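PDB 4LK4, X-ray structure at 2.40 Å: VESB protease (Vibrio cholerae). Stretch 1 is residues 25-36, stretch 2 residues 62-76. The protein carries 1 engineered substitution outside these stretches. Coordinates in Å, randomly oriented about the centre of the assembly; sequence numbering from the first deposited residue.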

ATOM      1  N   ILE A  25       5.960   4.815 -13.077  1.00 42.37           N
ATOM      2  CA  ILE A  25       5.702   5.724 -11.954  1.00 40.23           C
ATOM      3  C   ILE A  25       4.211   6.030 -11.851  1.00 40.49           C
ATOM      4  O   ILE A  25       3.480   5.976 -12.843  1.00 42.46           O
ATOM      5  CB  ILE A  25       6.433   7.056 -12.146  1.00 38.59           C
ATOM      6  CG1 ILE A  25       6.495   7.881 -10.872  1.00 37.28           C
ATOM      7  CG2 ILE A  25       5.726   7.901 -13.198  1.00 38.85           C
ATOM      8  CD1 ILE A  25       7.311   7.262  -9.766  1.00 38.39           C
ATOM      9  N   VAL A  26       3.752   6.377 -10.665  1.00 39.71           N
ATOM     10  CA  VAL A  26       2.352   6.743 -10.504  1.00 40.64           C
ATOM     11  C   VAL A  26       2.181   7.976  -9.621  1.00 39.93           C
ATOM     12  O   VAL A  26       2.802   8.073  -8.554  1.00 39.69           O
ATOM     13  CB  VAL A  26       1.573   5.590  -9.859  1.00 41.98           C
ATOM     14  CG1 VAL A  26       0.107   5.940  -9.749  1.00 42.06           C
ATOM     15  CG2 VAL A  26       1.804   4.304 -10.641  1.00 43.41           C
ATOM     16  N   ALA A  27       1.345   8.910 -10.077  1.00 39.15           N
ATOM     17  CA  ALA A  27       0.918  10.023  -9.255  1.00 37.61           C
ATOM     18  C   ALA A  27      -0.452   9.730  -8.672  1.00 38.51           C
ATOM     19  O   ALA A  27      -1.382   9.315  -9.370  1.00 38.05           O
ATOM     20  CB  ALA A  27       0.871  11.278 -10.065  1.00 37.33           C
ATOM     21  N   LEU A  28      -0.568   9.937  -7.379  1.00 39.68           N
ATOM     22  CA  LEU A  28      -1.849   9.803  -6.699  1.00 42.23           C
ATOM     23  C   LEU A  28      -2.471  11.188  -6.571  1.00 42.03           C
ATOM     24  O   LEU A  28      -1.852  12.118  -6.039  1.00 40.14           O
ATOM     25  CB  LEU A  28      -1.660   9.156  -5.324  1.00 44.19           C
ATOM     26  CG  LEU A  28      -1.069   7.748  -5.356  1.00 46.87           C
ATOM     27  CD1 LEU A  28      -1.038   7.219  -3.936  1.00 50.67           C
ATOM     28  CD2 LEU A  28      -1.888   6.823  -6.228  1.00 47.50           C
ATOM     29  N   VAL A  29      -3.685  11.339  -7.081  1.00 43.31           N
ATOM     30  CA  VAL A  29      -4.269  12.668  -7.126  1.00 44.66           C
ATOM     31  C   VAL A  29      -5.691  12.606  -6.650  1.00 46.98           C
ATOM     32  O   VAL A  29      -6.356  11.588  -6.823  1.00 48.47           O
ATOM     33  CB  VAL A  29      -4.166  13.304  -8.523  1.00 43.61           C
ATOM     34  CG1 VAL A  29      -2.767  13.084  -9.087  1.00 44.20           C
ATOM     35  CG2 VAL A  29      -5.159  12.713  -9.470  1.00 45.52           C
ATOM     36  N   LYS A  30      -6.133  13.707  -6.059  1.00 47.91           N
ATOM     37  CA  LYS A  30      -7.453  13.824  -5.522  1.00 51.09           C
ATOM     38  C   LYS A  30      -8.452  13.733  -6.657  1.00 49.61           C
ATOM     39  O   LYS A  30      -8.279  14.374  -7.687  1.00 46.71           O
ATOM     40  CB  LYS A  30      -7.600  15.145  -4.765  1.00 56.48           C
ATOM     41  CG  LYS A  30      -9.021  15.413  -4.276  1.00 65.41           C
ATOM     42  CD  LYS A  30      -9.043  16.406  -3.120  1.00 72.56           C
ATOM     43  CE  LYS A  30     -10.473  16.817  -2.765  1.00 80.80           C
ATOM     44  NZ  LYS A  30     -10.852  18.021  -3.565  1.00 84.57           N
ATOM     45  N   ARG A  31      -9.504  12.931  -6.457  1.00 49.95           N
ATOM     46  CA  ARG A  31     -10.506  12.735  -7.475  1.00 49.71           C
ATOM     47  C   ARG A  31     -11.269  14.010  -7.766  1.00 50.89           C
ATOM     48  O   ARG A  31     -11.660  14.733  -6.847  1.00 50.88           O
ATOM     49  CB  ARG A  31     -11.508  11.649  -7.069  1.00 52.01           C
ATOM     50  CG  ARG A  31     -12.424  11.281  -8.241  1.00 52.46           C
ATOM     51  CD  ARG A  31     -13.210  10.027  -8.018  1.00 54.17           C
ATOM     52  NE  ARG A  31     -12.384   8.897  -7.636  1.00 53.24           N
ATOM     53  CZ  ARG A  31     -12.881   7.718  -7.264  1.00 54.56           C
ATOM     54  NH1 ARG A  31     -14.190   7.538  -7.221  1.00 57.25           N
ATOM     55  NH2 ARG A  31     -12.077   6.730  -6.911  1.00 53.69           N
ATOM     56  N   GLY A  32     -11.500  14.261  -9.056  1.00 52.18           N
ATOM     57  CA  GLY A  32     -12.255  15.439  -9.511  1.00 53.51           C
ATOM     58  C   GLY A  32     -11.400  16.697  -9.577  1.00 53.22           C
ATOM     59  O   GLY A  32     -11.877  17.749  -9.982  1.00 55.52           O
ATOM     60  N   ALA A  33     -10.138  16.612  -9.165  1.00 50.94           N
ATOM     61  CA  ALA A  33      -9.269  17.773  -9.222  1.00 50.91           C
ATOM     62  C   ALA A  33      -8.224  17.735 -10.379  1.00 49.02           C
ATOM     63  O   ALA A  33      -7.900  16.691 -10.942  1.00 47.33           O
ATOM     64  CB  ALA A  33      -8.585  17.957  -7.894  1.00 51.03           C
ATOM     65  N   ASP A  34      -7.757  18.919 -10.745  1.00 51.50           N
ATOM     66  CA  ASP A  34      -6.650  19.092 -11.667  1.00 52.33           C
ATOM     67  C   ASP A  34      -5.462  18.263 -11.142  1.00 48.94           C
ATOM     68  O   ASP A  34      -5.195  18.220  -9.942  1.00 46.66           O
ATOM     69  CB  ASP A  34      -6.311  20.594 -11.789  1.00 55.45           C
ATOM     70  CG  ASP A  34      -4.997  20.834 -12.492  1.00 59.31           C
ATOM     71  OD1 ASP A  34      -5.027  20.914 -13.729  1.00 64.54           O
ATOM     72  OD2 ASP A  34      -3.920  20.880 -11.831  1.00 60.41           O
ATOM     73  N   ALA A  35      -4.772  17.574 -12.042  1.00 48.37           N
ATOM     74  CA  ALA A  35      -3.727  16.606 -11.642  1.00 47.36           C
ATOM     75  C   ALA A  35      -2.596  17.258 -10.855  1.00 46.46           C
ATOM     76  O   ALA A  35      -2.163  16.718  -9.858  1.00 46.80           O
ATOM     77  CB  ALA A  35      -3.159  15.884 -12.863  1.00 47.12           C
ATOM     78  N   TYR A  36      -2.151  18.428 -11.309  1.00 46.66           N
ATOM     79  CA  TYR A  36      -1.069  19.162 -10.659  1.00 46.05           C
ATOM     80  C   TYR A  36      -1.483  19.701  -9.283  1.00 47.17           C
ATOM     81  O   TYR A  36      -0.750  19.508  -8.316  1.00 49.03           O
ATOM     82  CB  TYR A  36      -0.589  20.293 -11.592  1.00 45.13           C
ATOM     83  CG  TYR A  36       0.506  21.205 -11.072  1.00 44.02           C
ATOM     84  CD1 TYR A  36       1.545  20.721 -10.283  1.00 41.59           C
ATOM     85  CD2 TYR A  36       0.544  22.547 -11.440  1.00 44.20           C
ATOM     86  CE1 TYR A  36       2.545  21.552  -9.837  1.00 40.65           C
ATOM     87  CE2 TYR A  36       1.547  23.376 -10.997  1.00 43.62           C
ATOM     88  CZ  TYR A  36       2.543  22.867 -10.191  1.00 42.15           C
ATOM     89  OH  TYR A  36       3.560  23.694  -9.763  1.00 42.24           O
ATOM     90  N   SER A  62      -9.991   8.066   1.575  1.00 56.42           N
ATOM     91  CA  SER A  62     -10.373   6.738   1.133  1.00 58.19           C
ATOM     92  C   SER A  62     -10.539   6.651  -0.385  1.00 56.80           C
ATOM     93  O   SER A  62     -10.467   7.640  -1.109  1.00 57.53           O
ATOM     94  CB  SER A  62     -11.634   6.274   1.873  1.00 61.85           C
ATOM     95  OG  SER A  62     -12.621   7.250   1.777  1.00 61.78           O
ATOM     96  N   ALA A  63     -10.733   5.426  -0.833  1.00 56.26           N
ATOM     97  CA  ALA A  63     -10.713   5.068  -2.229  1.00 56.39           C
ATOM     98  C   ALA A  63     -11.458   6.040  -3.126  1.00 55.98           C
ATOM     99  O   ALA A  63     -10.896   6.505  -4.116  1.00 54.63           O
ATOM    100  CB  ALA A  63     -11.282   3.667  -2.387  1.00 58.54           C
ATOM    101  N   ALA A  64     -12.698   6.378  -2.759  1.00 56.14           N
ATOM    102  CA  ALA A  64     -13.584   7.172  -3.647  1.00 57.26           C
ATOM    103  C   ALA A  64     -13.133   8.613  -3.865  1.00 55.24           C
ATOM    104  O   ALA A  64     -13.664   9.293  -4.736  1.00 55.93           O
ATOM    105  CB  ALA A  64     -15.032   7.164  -3.146  1.00 58.61           C
ATOM    106  N   SER A  65     -12.178   9.080  -3.077  1.00 53.99           N
ATOM    107  CA  SER A  65     -11.636  10.406  -3.270  1.00 55.67           C
ATOM    108  C   SER A  65     -10.266  10.365  -3.991  1.00 53.03           C
ATOM    109  O   SER A  65      -9.538  11.386  -4.037  1.00 52.09           O
ATOM    110  CB  SER A  65     -11.505  11.089  -1.917  1.00 58.18           C
ATOM    111  OG  SER A  65     -10.447  10.458  -1.190  1.00 63.94           O
ATOM    112  N   VAL A  66      -9.910   9.215  -4.566  1.00 51.27           N
ATOM    113  CA  VAL A  66      -8.553   9.056  -5.127  1.00 49.29           C
ATOM    114  C   VAL A  66      -8.521   8.514  -6.543  1.00 48.11           C
ATOM    115  O   VAL A  66      -9.175   7.516  -6.841  1.00 48.01           O
ATOM    116  CB  VAL A  66      -7.690   8.159  -4.231  1.00 49.36           C
ATOM    117  CG1 VAL A  66      -6.412   7.706  -4.948  1.00 48.52           C
ATOM    118  CG2 VAL A  66      -7.358   8.910  -2.948  1.00 49.65           C
ATOM    119  N   ASP A  67      -7.755   9.199  -7.397  1.00 47.01           N
ATOM    120  CA  ASP A  67      -7.369   8.705  -8.712  1.00 46.49           C
ATOM    121  C   ASP A  67      -5.881   8.438  -8.710  1.00 44.69           C
ATOM    122  O   ASP A  67      -5.148   8.956  -7.871  1.00 43.84           O
ATOM    123  CB  ASP A  67      -7.630   9.739  -9.800  1.00 47.79           C
ATOM    124  CG  ASP A  67      -9.099  10.003 -10.037  1.00 51.03           C
ATOM    125  OD1 ASP A  67      -9.912   9.086  -9.769  1.00 54.01           O
ATOM    126  OD2 ASP A  67      -9.438  11.141 -10.493  1.00 51.49           O
ATOM    127  N   VAL A  68      -5.435   7.647  -9.682  1.00 43.89           N
ATOM    128  CA  VAL A  68      -4.028   7.488  -9.949  1.00 42.98           C
ATOM    129  C   VAL A  68      -3.777   7.835 -11.402  1.00 42.81           C
ATOM    130  O   VAL A  68      -4.676   7.730 -12.248  1.00 44.47           O
ATOM    131  CB  VAL A  68      -3.529   6.057  -9.673  1.00 42.75           C
ATOM    132  CG1 VAL A  68      -4.085   5.555  -8.365  1.00 42.83           C
ATOM    133  CG2 VAL A  68      -3.887   5.106 -10.817  1.00 43.83           C
ATOM    134  N   ILE A  69      -2.550   8.250 -11.671  1.00 41.69           N
ATOM    135  CA  ILE A  69      -2.094   8.546 -13.046  1.00 42.43           C
ATOM    136  C   ILE A  69      -0.824   7.771 -13.279  1.00 40.77           C
ATOM    137  O   ILE A  69       0.210   8.113 -12.721  1.00 39.10           O
ATOM    138  CB  ILE A  69      -1.788  10.016 -13.299  1.00 42.57           C
ATOM    139  CG1 ILE A  69      -3.005  10.872 -12.994  1.00 43.67           C
ATOM    140  CG2 ILE A  69      -1.383  10.210 -14.770  1.00 44.93           C
ATOM    141  CD1 ILE A  69      -2.707  12.361 -12.950  1.00 44.15           C
ATOM    142  N   ILE A  70      -0.947   6.707 -14.065  1.00 41.03           N
ATOM    143  CA  ILE A  70       0.138   5.768 -14.336  1.00 41.42           C
ATOM    144  C   ILE A  70       0.936   6.336 -15.488  1.00 41.47           C
ATOM    145  O   ILE A  70       0.370   6.724 -16.498  1.00 42.28           O
ATOM    146  CB  ILE A  70      -0.416   4.367 -14.762  1.00 42.34           C
ATOM    147  CG1 ILE A  70      -1.306   3.774 -13.653  1.00 42.15           C
ATOM    148  CG2 ILE A  70       0.702   3.395 -15.055  1.00 42.21           C
ATOM    149  CD1 ILE A  70      -1.854   2.400 -13.935  1.00 42.73           C
ATOM    150  N   GLY A  71       2.250   6.370 -15.347  1.00 41.39           N
ATOM    151  CA  GLY A  71       3.114   6.924 -16.418  1.00 42.45           C
ATOM    152  C   GLY A  71       2.959   8.423 -16.483  1.00 42.69           C
ATOM    153  O   GLY A  71       3.175   9.029 -17.501  1.00 43.20           O
ATOM    154  N   ALA A  72       2.554   9.032 -15.372  1.00 43.29           N
ATOM    155  CA  ALA A  72       2.479  10.501 -15.290  1.00 43.80           C
ATOM    156  C   ALA A  72       3.890  11.047 -15.422  1.00 42.68           C
ATOM    157  O   ALA A  72       4.838  10.366 -15.049  1.00 43.84           O
ATOM    158  CB  ALA A  72       1.863  10.921 -13.944  1.00 42.54           C
ATOM    159  N   TYR A  73       4.032  12.253 -15.951  1.00 42.20           N
ATOM    160  CA  TYR A  73       5.326  12.914 -15.995  1.00 41.20           C
ATOM    161  C   TYR A  73       5.205  14.417 -15.751  1.00 40.94           C
ATOM    162  O   TYR A  73       5.660  14.908 -14.731  1.00 42.42           O
ATOM    163  CB  TYR A  73       6.020  12.623 -17.308  1.00 42.59           C
ATOM    164  CG  TYR A  73       7.317  13.341 -17.423  1.00 42.33           C
ATOM    165  CD1 TYR A  73       8.437  12.860 -16.768  1.00 42.14           C
ATOM    166  CD2 TYR A  73       7.426  14.513 -18.140  1.00 42.56           C
ATOM    167  CE1 TYR A  73       9.640  13.517 -16.859  1.00 42.28           C
ATOM    168  CE2 TYR A  73       8.625  15.206 -18.209  1.00 42.75           C
ATOM    169  CZ  TYR A  73       9.726  14.688 -17.572  1.00 42.61           C
ATOM    170  OH  TYR A  73      10.934  15.326 -17.615  1.00 42.93           O
ATOM    171  N   ASP A  74       4.607  15.146 -16.676  1.00 42.01           N
ATOM    172  CA  ASP A  74       4.253  16.576 -16.480  1.00 42.23           C
ATOM    173  C   ASP A  74       2.811  16.593 -16.012  1.00 42.97           C
ATOM    174  O   ASP A  74       1.886  16.313 -16.794  1.00 44.51           O
ATOM    175  CB  ASP A  74       4.374  17.339 -17.780  1.00 43.36           C
ATOM    176  CG  ASP A  74       3.915  18.810 -17.685  1.00 44.33           C
ATOM    177  OD1 ASP A  74       3.317  19.180 -16.643  1.00 42.10           O
ATOM    178  OD2 ASP A  74       4.148  19.569 -18.704  1.00 43.64           O
ATOM    179  N   LEU A  75       2.597  16.905 -14.739  1.00 41.71           N
ATOM    180  CA  LEU A  75       1.239  16.781 -14.201  1.00 42.54           C
ATOM    181  C   LEU A  75       0.232  17.704 -14.895  1.00 43.55           C
ATOM    182  O   LEU A  75      -0.955  17.427 -14.859  1.00 45.04           O
ATOM    183  CB  LEU A  75       1.214  16.974 -12.677  1.00 41.51           C
ATOM    184  CG  LEU A  75       2.008  15.921 -11.899  1.00 40.16           C
ATOM    185  CD1 LEU A  75       2.316  16.388 -10.515  1.00 40.14           C
ATOM    186  CD2 LEU A  75       1.268  14.627 -11.804  1.00 40.81           C
ATOM    187  N   ASN A  76       0.704  18.776 -15.525  1.00 44.03           N
ATOM    188  CA  ASN A  76      -0.161  19.674 -16.278  1.00 46.34           C
ATOM    189  C   ASN A  76      -0.533  19.196 -17.691  1.00 47.57           C
ATOM    190  O   ASN A  76      -1.237  19.900 -18.422  1.00 47.91           O
ATOM    191  CB  ASN A  76       0.496  21.051 -16.382  1.00 47.68           C
ATOM    192  CG  ASN A  76       0.120  21.970 -15.257  1.00 48.19           C
ATOM    193  OD1 ASN A  76      -0.882  21.776 -14.579  1.00 49.55           O
ATOM    194  ND2 ASN A  76       0.921  22.986 -15.053  1.00 49.91           N
TER

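Residues 25-30 and 66-70 of the VESB protease form neighbouring antiparallel strands, with an angle of 155° between their N-to-C directions, and the contact as a whole buries 1010 Å² summed over both stretches. Its framework is a ladder of backbone hydrogen bonds. Ala27 and Ile69 form one hydrogen-bonded pair, with Ala27 N to Ile69 O at 3.0 Å and Ile69 N to Ala27 O at 2.8 Å. Two residues along, Val29 and Asp67 repeat the pattern, Val29 N lying 2.9 Å from Asp67 O and Asp67 N 2.8 Å from Val29 O. Single bonds extend the ladder at both ends: Gly71 N donates to Ile25 O at 2.8 Å, and Arg31 N to Ser65 O at 2.9 Å. Gly71 makes its bond from within a type II turn spanning Ile69 to Ala72, where its positive phi suits glycine. The intervening pairs, Val26 with Ile70 and Leu28 with Val68, are not hydrogen-bonded to each other, and their CA atoms approach to 4.5 Å. Here CA-H...O contacts supplement the ladder, as between Val68 CA and Ala27 O at 3.3 Å and between Val26 CA and Ile69 O at 3.4 Å.

Apolar packing follows the alternation of the strands. On the face carrying Val26, Leu28, Val68 and Ile70, Leu28 CD2 reaches within 3.3 Å of Val68 CG1, and Val26 CG1 lies 3.6 Å from Val68 CB. The face carrying Ala27, Val29 and Ile69 is covered by residues beyond the strands. The small side chain of Ala27 meets both Ala72, CB to CB at 4.0 Å, and Leu75, whose CD2 is 3.8 Å from Ala27 CB. Ile69 CD1 contacts Val29 CG1 at 3.9 Å and Ala35 CB at 3.6 Å, so one methyl links the strand to the segment after the Lys30-Ala33 turn. Leu75 also packs against Tyr36, CB to CB at 3.9 Å.

The polar side-chain interactions centre on Arg31, which loses 108 Å² to the other stretch. Its extended first two torsions (both t) carry the guanidinium along the chain leading into the second strand. Arg31 NH2 donates to Val66 O at 3.0 Å with a nearly straight N-H...O angle of 168°, the acceptor lying at the guanidinium edge. Arg31 NE forms a salt bridge with Asp67 OD1 at 3.3 Å, but its hydrogen bond is weak, bent to 126°. Ala64 O lies over one face of the guanidinium, 3.1 Å from Arg31 CZ, and is not hydrogen-bonded to it.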